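Local coordinates for SnoaL-like domain protein (Mycobacterium hassiacum, PDB 6P44), which probably isomerises delta-5-3-ketosteroids to their conjugated delta-4 isomers as a ketosteroid isomerase, here holding the phenol 3,4-dinitrophenol in its active site, at residues B[9-14]-B[77-82]; B[24-29]-B[53-58]; B[99-104]-B[108-113]. The protein carries 1 engineered substitution. One frame throughout, in Å; residues are numbered along the deposited sequence.

Contact 1 of 3, residues B[9-14]-B[77-82]. With DNX (3,4-dinitrophenol), chain H.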
loop_
_atom_site.group_PDB
_atom_site.type_symbol
_atom_site.label_atom_id
_atom_site.label_comp_id
_atom_site.label_asym_id
_atom_site.label_seq_id
_atom_site.Cartn_x
_atom_site.Cartn_y
_atom_site.Cartn_z
ATOM N N ASN B 9 -8.140 10.470 -10.247
ATOM C CA ASN B 9 -7.911 10.959 -11.598
ATOM C C ASN B 9 -6.422 11.107 -11.873
ATOM O O ASN B 9 -5.950 10.793 -12.970
ATOM C CB ASN B 9 -8.594 12.311 -11.792
ATOM C CG ASN B 9 -10.114 12.206 -11.873
ATOM O OD1 ASN B 9 -10.678 11.126 -12.071
ATOM N ND2 ASN B 9 -10.785 13.338 -11.718
ATOM N N THR B 10 -5.677 11.631 -10.902
ATOM C CA THR B 10 -4.245 11.800 -11.107
ATOM C C THR B 10 -3.544 10.461 -11.280
ATOM O O THR B 10 -2.645 10.341 -12.118
ATOM C CB THR B 10 -3.657 12.611 -9.956
ATOM O OG1 THR B 10 -4.307 13.895 -9.939
ATOM C CG2 THR B 10 -2.132 12.765 -10.091
ATOM N N VAL B 11 -3.942 9.450 -10.503
ATOM C CA VAL B 11 -3.390 8.114 -10.704
ATOM C C VAL B 11 -3.649 7.633 -12.124
ATOM O O VAL B 11 -2.769 7.053 -12.765
ATOM C CB VAL B 11 -3.907 7.119 -9.650
ATOM C CG1 VAL B 11 -3.502 5.704 -10.022
ATOM C CG2 VAL B 11 -3.361 7.483 -8.267
ATOM N N HIS B 12 -4.863 7.840 -12.634
ATOM C CA HIS B 12 -5.132 7.404 -14.000
ATOM C C HIS B 12 -4.257 8.142 -15.011
ATOM O O HIS B 12 -3.806 7.542 -15.994
ATOM C CB HIS B 12 -6.614 7.535 -14.321
ATOM C CG HIS B 12 -7.432 6.413 -13.781
ATOM N ND1 HIS B 12 -7.744 5.293 -14.520
ATOM C CD2 HIS B 12 -8.013 6.236 -12.571
ATOM C CE1 HIS B 12 -8.478 4.476 -13.788
ATOM N NE2 HIS B 12 -8.655 5.023 -12.601
ATOM N N ARG B 13 -3.955 9.411 -14.779
ATOM C CA ARG B 13 -3.086 10.076 -15.739
ATOM C C ARG B 13 -1.644 9.610 -15.598
ATOM O O ARG B 13 -0.921 9.533 -16.599
ATOM C CB ARG B 13 -3.206 11.578 -15.606
ATOM C CG ARG B 13 -4.567 12.050 -16.022
ATOM C CD ARG B 13 -4.554 13.522 -16.268
ATOM N NE ARG B 13 -3.956 14.250 -15.152
ATOM C CZ ARG B 13 -4.555 14.460 -13.986
ATOM N NH1 ARG B 13 -5.774 13.992 -13.767
ATOM N NH2 ARG B 13 -3.927 15.132 -13.029
ATOM N N TYR B 14 -1.216 9.276 -14.378
ATOM C CA TYR B 14 0.088 8.655 -14.204
ATOM C C TYR B 14 0.183 7.388 -15.038
ATOM O O TYR B 14 1.150 7.185 -15.780
ATOM C CB TYR B 14 0.287 8.352 -12.713
ATOM C CG TYR B 14 1.511 7.538 -12.420
ATOM C CD1 TYR B 14 2.762 8.111 -12.476
ATOM C CD2 TYR B 14 1.423 6.195 -12.093
ATOM C CE1 TYR B 14 3.895 7.382 -12.224
ATOM C CE2 TYR B 14 2.563 5.447 -11.831
ATOM C CZ TYR B 14 3.801 6.054 -11.888
ATOM O OH TYR B 14 4.961 5.347 -11.641
ATOM N N VAL B 77 -3.939 7.211 -2.275
ATOM C CA VAL B 77 -4.553 6.236 -3.169
ATOM C C VAL B 77 -3.700 4.975 -3.139
ATOM O O VAL B 77 -2.494 5.035 -3.402
ATOM C CB VAL B 77 -4.670 6.740 -4.618
ATOM C CG1 VAL B 77 -5.382 5.685 -5.462
ATOM C CG2 VAL B 77 -5.413 8.070 -4.704
ATOM N N ALA B 78 -4.316 3.846 -2.807
ATOM C CA ALA B 78 -3.685 2.537 -2.929
ATOM C C ALA B 78 -4.292 1.854 -4.131
ATOM O O ALA B 78 -5.517 1.864 -4.296
ATOM C CB ALA B 78 -3.914 1.672 -1.693
ATOM N N PHE B 79 -3.450 1.285 -4.986
ATOM C CA PHE B 79 -3.949 0.658 -6.201
ATOM C C PHE B 79 -3.147 -0.581 -6.542
ATOM O O PHE B 79 -1.928 -0.619 -6.361
ATOM C CB PHE B 79 -4.066 1.622 -7.396
ATOM C CG PHE B 79 -2.830 2.436 -7.719
ATOM C CD1 PHE B 79 -2.390 3.473 -6.901
ATOM C CD2 PHE B 79 -2.144 2.199 -8.895
ATOM C CE1 PHE B 79 -1.277 4.246 -7.259
ATOM C CE2 PHE B 79 -1.025 2.958 -9.235
ATOM C CZ PHE B 79 -0.613 3.979 -8.427
ATOM N N TYR B 80 -3.863 -1.602 -6.994
ATOM C CA TYR B 80 -3.288 -2.872 -7.413
ATOM C C TYR B 80 -3.508 -2.950 -8.918
ATOM O O TYR B 80 -4.640 -2.779 -9.390
ATOM C CB TYR B 80 -4.015 -3.997 -6.670
ATOM C CG TYR B 80 -3.522 -5.405 -6.899
ATOM C CD1 TYR B 80 -2.188 -5.689 -7.158
ATOM C CD2 TYR B 80 -4.413 -6.467 -6.855
ATOM C CE1 TYR B 80 -1.763 -6.995 -7.358
ATOM C CE2 TYR B 80 -3.991 -7.764 -7.057
ATOM C CZ TYR B 80 -2.670 -8.025 -7.307
ATOM O OH TYR B 80 -2.251 -9.331 -7.514
ATOM N N TRP B 81 -2.420 -3.105 -9.669
ATOM C CA TRP B 81 -2.460 -2.871 -11.103
ATOM C C TRP B 81 -1.418 -3.722 -11.807
ATOM O O TRP B 81 -0.524 -4.294 -11.182
ATOM C CB TRP B 81 -2.265 -1.392 -11.420
ATOM C CG TRP B 81 -0.949 -0.817 -10.991
ATOM C CD1 TRP B 81 -0.534 -0.571 -9.714
ATOM C CD2 TRP B 81 0.108 -0.373 -11.847
ATOM N NE1 TRP B 81 0.713 -0.002 -9.722
ATOM C CE2 TRP B 81 1.130 0.140 -11.021
ATOM C CE3 TRP B 81 0.285 -0.343 -13.234
ATOM C CZ2 TRP B 81 2.317 0.661 -11.536
ATOM C CZ3 TRP B 81 1.461 0.168 -13.746
ATOM C CH2 TRP B 81 2.457 0.671 -12.905
ATOM N N THR B 82 -1.574 -3.835 -13.122
ATOM C CA THR B 82 -0.611 -4.561 -13.936
ATOM C C THR B 82 0.018 -3.646 -14.976
ATOM O O THR B 82 -0.634 -2.750 -15.525
ATOM C CB THR B 82 -1.233 -5.773 -14.639
ATOM O OG1 THR B 82 -2.166 -5.335 -15.622
ATOM C CG2 THR B 82 -1.938 -6.668 -13.654
HETATM C C1 DNX H . 5.677 2.149 -11.321
HETATM C C2 DNX H . 6.319 2.481 -12.505
HETATM C C3 DNX H . 7.250 1.610 -13.024
HETATM N N3 DNX H . 7.916 2.021 -14.260
HETATM C C4 DNX H . 7.541 0.412 -12.388
HETATM N N4 DNX H . 8.533 -0.528 -12.904
HETATM C C5 DNX H . 6.890 0.080 -11.215
HETATM C C6 DNX H . 5.960 0.952 -10.677
HETATM O O1 DNX H . 4.765 3.016 -10.803
HETATM O O31 DNX H . 8.920 2.708 -14.174
HETATM O O32 DNX H . 7.422 1.682 -15.326
HETATM O O41 DNX H . 9.233 -1.125 -12.104
HETATM O O42 DNX H . 8.608 -0.684 -14.114
#
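The packing of Val-11 on Val-77 and Phe-79 sets helix 4-20 against strand 76-85 of the curved sheet, within the buried core of a ketosteroid isomerase fold of the NTF2 clan. Val-11 sends one methyl to each partner. CG1, anti to the backbone N (chi1 171°), sits over the middle of the Phe-79 ring, 3.6 Å from the ring centroid and only 7° off its normal, a CH-pi contact in which the methyl is roughly equidistant from all six carbons. CG2 meets Val-77 tip to tip, 3.9 Å from Val-77 CG1. The rim of Phe-79 also meets the face of the Trp-81 ring, Phe-79 CE2 lying 3.4 Å above that plane, offset toward the edge.

One helical turn beyond Val-11, the same face of the helix presents Tyr-14 to the bound 3,4-dinitrophenol. Tyr-14 OH lies 2.5 Å from O1 of the ligand, a very short hydrogen bond in which either oxygen could be the donor, and O1 is in the plane of the Tyr-14 ring at its edge. Trp-81 also offers its edge to the ligand, with CZ2 3.5 Å from O1, while its NE1 is bound to Ser-98. The phenol oxygen probably occupies the place of the steroid's 3-keto or dienolate oxygen, in what would be the oxyanion hole of related isomerases, and the cluster of Val-11, Val-77 and Phe-79 is apolar and buried alongside the Tyr-14 side of this pocket.

Contact 2 of 3, residues B[24-29]-B[53-58]. With DNX (3,4-dinitrophenol), chain H.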
loop_
_atom_site.group_PDB
_atom_site.type_symbol
_atom_site.label_atom_id
_atom_site.label_comp_id
_atom_site.label_asym_id
_atom_site.label_seq_id
_atom_site.Cartn_x
_atom_site.Cartn_y
_atom_site.Cartn_z
ATOM N N ASP B 24 8.417 13.107 -19.053
ATOM C CA ASP B 24 8.202 14.512 -18.724
ATOM C C ASP B 24 6.820 14.706 -18.128
ATOM O O ASP B 24 6.657 15.406 -17.123
ATOM C CB ASP B 24 8.346 15.398 -19.966
ATOM C CG ASP B 24 9.787 15.555 -20.437
ATOM O OD1 ASP B 24 10.727 15.358 -19.635
ATOM O OD2 ASP B 24 9.972 15.916 -21.623
ATOM N N GLU B 25 5.811 14.074 -18.724
ATOM C CA GLU B 25 4.451 14.199 -18.215
ATOM C C GLU B 25 4.288 13.502 -16.868
ATOM O O GLU B 25 3.498 13.951 -16.030
ATOM C CB GLU B 25 3.463 13.650 -19.248
ATOM C CG GLU B 25 3.254 14.545 -20.478
ATOM C CD GLU B 25 4.504 14.707 -21.334
ATOM O OE1 GLU B 25 5.500 13.991 -21.097
ATOM O OE2 GLU B 25 4.486 15.557 -22.249
ATOM N N ILE B 26 5.017 12.409 -16.637
ATOM C CA ILE B 26 4.995 11.774 -15.325
ATOM C C ILE B 26 5.562 12.724 -14.290
ATOM O O ILE B 26 4.971 12.948 -13.232
ATOM C CB ILE B 26 5.800 10.465 -15.349
ATOM C CG1 ILE B 26 5.087 9.404 -16.194
ATOM C CG2 ILE B 26 6.006 9.983 -13.922
ATOM C CD1 ILE B 26 5.930 8.182 -16.491
ATOM N N ALA B 27 6.751 13.260 -14.566
ATOM C CA ALA B 27 7.421 14.085 -13.571
ATOM C C ALA B 27 6.588 15.299 -13.204
ATOM O O ALA B 27 6.624 15.748 -12.056
ATOM C CB ALA B 27 8.800 14.510 -14.076
ATOM N N ALA B 28 5.820 15.832 -14.154
ATOM C CA ALA B 28 5.013 17.007 -13.873
ATOM C C ALA B 28 3.883 16.717 -12.894
ATOM O O ALA B 28 3.336 17.655 -12.305
ATOM C CB ALA B 28 4.445 17.558 -15.184
ATOM N N LEU B 29 3.510 15.450 -12.718
ATOM C CA LEU B 29 2.492 15.110 -11.732
ATOM C C LEU B 29 3.022 15.171 -10.308
ATOM O O LEU B 29 2.227 15.267 -9.365
ATOM C CB LEU B 29 1.950 13.700 -11.984
ATOM C CG LEU B 29 1.244 13.493 -13.320
ATOM C CD1 LEU B 29 0.779 12.062 -13.411
ATOM C CD2 LEU B 29 0.062 14.445 -13.468
ATOM N N GLY B 53 14.764 11.938 -13.783
ATOM C CA GLY B 53 15.848 11.082 -14.240
ATOM C C GLY B 53 15.505 9.616 -14.077
ATOM O O GLY B 53 15.783 8.794 -14.957
ATOM N N PHE B 54 14.904 9.265 -12.939
ATOM C CA PHE B 54 14.509 7.880 -12.688
ATOM C C PHE B 54 13.609 7.357 -13.798
ATOM O O PHE B 54 13.817 6.253 -14.316
ATOM C CB PHE B 54 13.796 7.793 -11.338
ATOM C CG PHE B 54 13.172 6.447 -11.062
ATOM C CD1 PHE B 54 13.945 5.398 -10.582
ATOM C CD2 PHE B 54 11.823 6.224 -11.291
ATOM C CE1 PHE B 54 13.381 4.155 -10.331
ATOM C CE2 PHE B 54 11.256 4.986 -11.042
ATOM C CZ PHE B 54 12.039 3.948 -10.560
ATOM N N TYR B 55 12.592 8.133 -14.167
ATOM C CA TYR B 55 11.637 7.689 -15.170
ATOM C C TYR B 55 12.168 7.799 -16.595
ATOM O O TYR B 55 11.460 7.421 -17.534
ATOM C CB TYR B 55 10.345 8.489 -15.038
ATOM C CG TYR B 55 9.447 8.062 -13.902
ATOM C CD1 TYR B 55 8.662 6.923 -13.998
ATOM C CD2 TYR B 55 9.349 8.827 -12.751
ATOM C CE1 TYR B 55 7.823 6.541 -12.963
ATOM C CE2 TYR B 55 8.514 8.447 -11.710
ATOM C CZ TYR B 55 7.749 7.322 -11.836
ATOM O OH TYR B 55 6.917 6.966 -10.810
ATOM N N GLY B 56 13.403 8.266 -16.781
ATOM C CA GLY B 56 13.886 8.565 -18.117
ATOM C C GLY B 56 13.904 7.366 -19.041
ATOM O O GLY B 56 13.777 7.516 -20.259
ATOM N N ASN B 57 14.061 6.164 -18.488
ATOM C CA ASN B 57 14.137 4.969 -19.317
ATOM C C ASN B 57 12.805 4.596 -19.950
ATOM O O ASN B 57 12.780 3.746 -20.848
ATOM C CB ASN B 57 14.664 3.785 -18.495
ATOM C CG ASN B 57 13.914 3.596 -17.183
ATOM O OD1 ASN B 57 12.918 4.255 -16.924
ATOM N ND2 ASN B 57 14.407 2.694 -16.344
ATOM N N LEU B 58 11.702 5.188 -19.507
ATOM C CA LEU B 58 10.425 4.927 -20.154
ATOM C C LEU B 58 10.232 5.741 -21.418
ATOM O O LEU B 58 9.224 5.540 -22.099
ATOM C CB LEU B 58 9.262 5.241 -19.204
ATOM C CG LEU B 58 9.031 4.314 -18.014
ATOM C CD1 LEU B 58 7.749 4.718 -17.279
ATOM C CD2 LEU B 58 8.969 2.851 -18.457
HETATM C C1 DNX H . 5.677 2.149 -11.321
HETATM C C2 DNX H . 6.319 2.481 -12.505
HETATM C C3 DNX H . 7.250 1.610 -13.024
HETATM N N3 DNX H . 7.916 2.021 -14.260
HETATM C C4 DNX H . 7.541 0.412 -12.388
HETATM N N4 DNX H . 8.533 -0.528 -12.904
HETATM C C5 DNX H . 6.890 0.080 -11.215
HETATM C C6 DNX H . 5.960 0.952 -10.677
HETATM O O1 DNX H . 4.765 3.016 -10.803
HETATM O O31 DNX H . 8.920 2.708 -14.174
HETATM O O32 DNX H . 7.422 1.682 -15.326
HETATM O O41 DNX H . 9.233 -1.125 -12.104
HETATM O O42 DNX H . 8.608 -0.684 -14.114
#
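Ile-26 CG2 lies over the centre of the Tyr-55 ring, 3.6 Å from the centroid and 9° off the ring normal, so the methyl makes a CH-pi contact with the whole face. The other branch of the isoleucine, CG1 with CD1, runs on past the ring: CD1 comes within 3.9 Å of Tyr-55 CD1 and 4.0 Å of Leu-58 CD1. The first torsion (chi1 -69°) explains the split, since it turns CG2 anti to the backbone N and over the ring, while CG1 lies beside that N and sends CD1 toward Leu-58.

Leu-58 carries the contact on to the bound 3,4-dinitrophenol, its CD1 lying 3.6 Å from the nitro oxygen O32. Farther out, Tyr-14, Phe-17 and Val-18 of helix 4-20 pack on Ile-26, while a salt bridge from Asp-24 to Arg-52 ties helix 23-29 to helix 48-54. The hydroxyl of Tyr-55 is hydrogen-bonded to those of Tyr-14 and Tyr-30. With Ile-26 against its face and these two bonds at its tip, the Tyr-55 ring is probably limited in its tilt, which would keep its OH aligned in the tyrosine network behind the ligand's phenol oxygen.

Contact 3 of 3, residues B[99-104]-B[108-113]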
loop_
_atom_site.group_PDB
_atom_site.type_symbol
_atom_site.label_atom_id
_atom_site.label_comp_id
_atom_site.label_asym_id
_atom_site.label_seq_id
_atom_site.Cartn_x
_atom_site.Cartn_y
_atom_site.Cartn_z
ATOM N N VAL B 99 1.165 2.709 -3.558
ATOM C CA VAL B 99 0.516 3.734 -2.741
ATOM C C VAL B 99 1.107 5.085 -3.106
ATOM O O VAL B 99 2.332 5.265 -3.099
ATOM C CB VAL B 99 0.706 3.474 -1.233
ATOM C CG1 VAL B 99 0.115 4.603 -0.406
ATOM C CG2 VAL B 99 0.059 2.157 -0.835
ATOM N N MET B 100 0.229 6.034 -3.411
ATOM C CA MET B 100 0.604 7.425 -3.593
ATOM C C MET B 100 -0.094 8.294 -2.554
ATOM O O MET B 100 -1.213 8.004 -2.129
ATOM C CB MET B 100 0.234 7.914 -4.990
ATOM C CG MET B 100 1.151 7.366 -6.062
ATOM S SD MET B 100 0.622 7.939 -7.698
ATOM C CE MET B 100 2.022 7.406 -8.685
ATOM N N THR B 101 0.582 9.355 -2.133
ATOM C CA THR B 101 -0.025 10.380 -1.303
ATOM C C THR B 101 0.112 11.712 -2.014
ATOM O O THR B 101 0.972 11.883 -2.880
ATOM C CB THR B 101 0.597 10.453 0.100
ATOM O OG1 THR B 101 1.902 11.032 0.025
ATOM C CG2 THR B 101 0.674 9.073 0.748
ATOM N N PHE B 102 -0.773 12.641 -1.658
ATOM C CA PHE B 102 -0.973 13.859 -2.433
ATOM C C PHE B 102 -0.924 15.084 -1.535
ATOM O O PHE B 102 -1.400 15.054 -0.399
ATOM C CB PHE B 102 -2.338 13.768 -3.160
ATOM C CG PHE B 102 -2.368 12.655 -4.146
ATOM C CD1 PHE B 102 -2.599 11.354 -3.719
ATOM C CD2 PHE B 102 -2.065 12.882 -5.483
ATOM C CE1 PHE B 102 -2.562 10.311 -4.601
ATOM C CE2 PHE B 102 -2.045 11.841 -6.385
ATOM C CZ PHE B 102 -2.256 10.548 -5.939
ATOM N N ASN B 103 -0.339 16.155 -2.074
ATOM C CA ASN B 103 -0.269 17.445 -1.412
ATOM C C ASN B 103 -1.602 18.177 -1.526
ATOM O O ASN B 103 -2.557 17.707 -2.155
ATOM C CB ASN B 103 0.853 18.288 -2.014
ATOM C CG ASN B 103 2.199 17.874 -1.520
ATOM O OD1 ASN B 103 2.326 17.365 -0.410
ATOM N ND2 ASN B 103 3.217 18.084 -2.335
ATOM N N ASP B 104 -1.665 19.358 -0.911
ATOM C CA ASP B 104 -2.897 20.135 -0.949
ATOM C C ASP B 104 -3.268 20.542 -2.369
ATOM O O ASP B 104 -4.460 20.680 -2.680
ATOM C CB ASP B 104 -2.762 21.377 -0.066
ATOM C CG ASP B 104 -2.736 21.043 1.413
ATOM O OD1 ASP B 104 -3.144 19.921 1.785
ATOM O OD2 ASP B 104 -2.329 21.917 2.208
ATOM N N ILE B 108 1.545 14.741 -6.608
ATOM C CA ILE B 108 1.980 13.551 -5.879
ATOM C C ILE B 108 3.108 13.928 -4.931
ATOM O O ILE B 108 4.156 14.410 -5.365
ATOM C CB ILE B 108 2.428 12.429 -6.826
ATOM C CG1 ILE B 108 1.344 12.080 -7.845
ATOM C CG2 ILE B 108 2.810 11.204 -6.004
ATOM C CD1 ILE B 108 1.894 11.263 -9.011
ATOM N N LYS B 109 2.888 13.717 -3.633
ATOM C CA LYS B 109 3.915 13.937 -2.613
ATOM C C LYS B 109 4.844 12.732 -2.466
ATOM O O LYS B 109 6.057 12.899 -2.290
ATOM C CB LYS B 109 3.226 14.233 -1.274
ATOM C CG LYS B 109 4.152 14.353 -0.057
ATOM C CD LYS B 109 3.324 14.518 1.224
ATOM C CE LYS B 109 4.204 14.677 2.460
ATOM N NZ LYS B 109 3.426 15.068 3.678
ATOM N N SER B 110 4.297 11.520 -2.519
ATOM C CA SER B 110 5.102 10.320 -2.373
ATOM C C SER B 110 4.504 9.196 -3.201
ATOM O O SER B 110 3.287 9.103 -3.371
ATOM C CB SER B 110 5.217 9.889 -0.905
ATOM O OG SER B 110 4.002 9.397 -0.385
ATOM N N MET B 111 5.381 8.324 -3.694
ATOM C CA MET B 111 4.965 7.072 -4.312
ATOM C C MET B 111 5.827 5.950 -3.753
ATOM O O MET B 111 7.038 6.117 -3.553
ATOM C CB MET B 111 5.113 7.131 -5.835
ATOM C CG MET B 111 4.647 5.879 -6.562
ATOM S SD MET B 111 5.940 4.602 -6.689
ATOM C CE MET B 111 6.572 4.984 -8.313
ATOM N N LYS B 112 5.184 4.818 -3.483
ATOM C CA LYS B 112 5.840 3.589 -3.061
ATOM C C LYS B 112 5.264 2.457 -3.901
ATOM O O LYS B 112 4.047 2.377 -4.081
ATOM C CB LYS B 112 5.614 3.318 -1.569
ATOM C CG LYS B 112 6.437 4.199 -0.668
ATOM C CD LYS B 112 6.256 3.849 0.799
ATOM C CE LYS B 112 7.223 4.657 1.630
ATOM N NZ LYS B 112 7.087 4.370 3.080
ATOM N N ALA B 113 6.134 1.595 -4.418
ATOM C CA ALA B 113 5.730 0.458 -5.243
ATOM C C ALA B 113 6.236 -0.842 -4.628
ATOM O O ALA B 113 7.420 -0.969 -4.299
ATOM C CB ALA B 113 6.238 0.615 -6.686
HETATM O O HOH W 1 3.584 6.709 -0.931
#
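Met-100 and Met-111 form a non-hydrogen-bonded pair of the antiparallel hairpin 92-102/108-121, on its buried face toward helix 4-20. Met-100, extended beyond CG, brings CE to 3.7 Å from Met-111 CG and SD to 3.8 Å from Ile-108 CD1. Beyond the bulge Ile-108 pairs with Phe-102, with CG1 3.7 Å from Phe-102 CE2. Met-111 bends away at chi2 (-86°) and touches the bound dinitrophenol, so the apolar layer runs on into the pocket.

The other face is polar and wetter. Thr-101 OG1 and Ser-110 OG share a 2.7 Å hydrogen bond, and a water bridges Ser-110 OG to Val-99 O. Lys-112 reaches Glu-76 of the second subunit in a salt bridge.

At the turn end a classic beta bulge sets Lys-109 and Ser-110 opposite Thr-101. Thr-101 O takes a 2.8 Å bond from Lys-109 N and a weak one, 3.4 Å, from Ser-110 N. One carbonyl is therefore shared by two amides, which satisfies the extra residue's N-H and lets Lys-109 point to the polar side while Ile-108 stays buried.

Overall arrangement
Contacts 1 and 2 are fully buried and hold by apolar packing, each with a methyl centred on an aromatic ring; contact 3 is partly buried, held by strand pairing, and has one polar face. They meet around the dinitrophenol. Tyr-14 of contact 1 bonds to Tyr-55 of contact 2, and the Met-111 methyl of contact 3 touches both hydroxyls. Contacts 1 and 3 share the sheet: strands 76-85 and 92-102 are neighbours, joined by Val-77 N to Met-100 O. Contact 2 instead joins helix 23-29 to the residues that lead off from helix 48-54, and connects to contact 3 through Leu-29 O and Ile-108 N. Contacts 1 and 3 also reach the second subunit, which contact 2 does not touch.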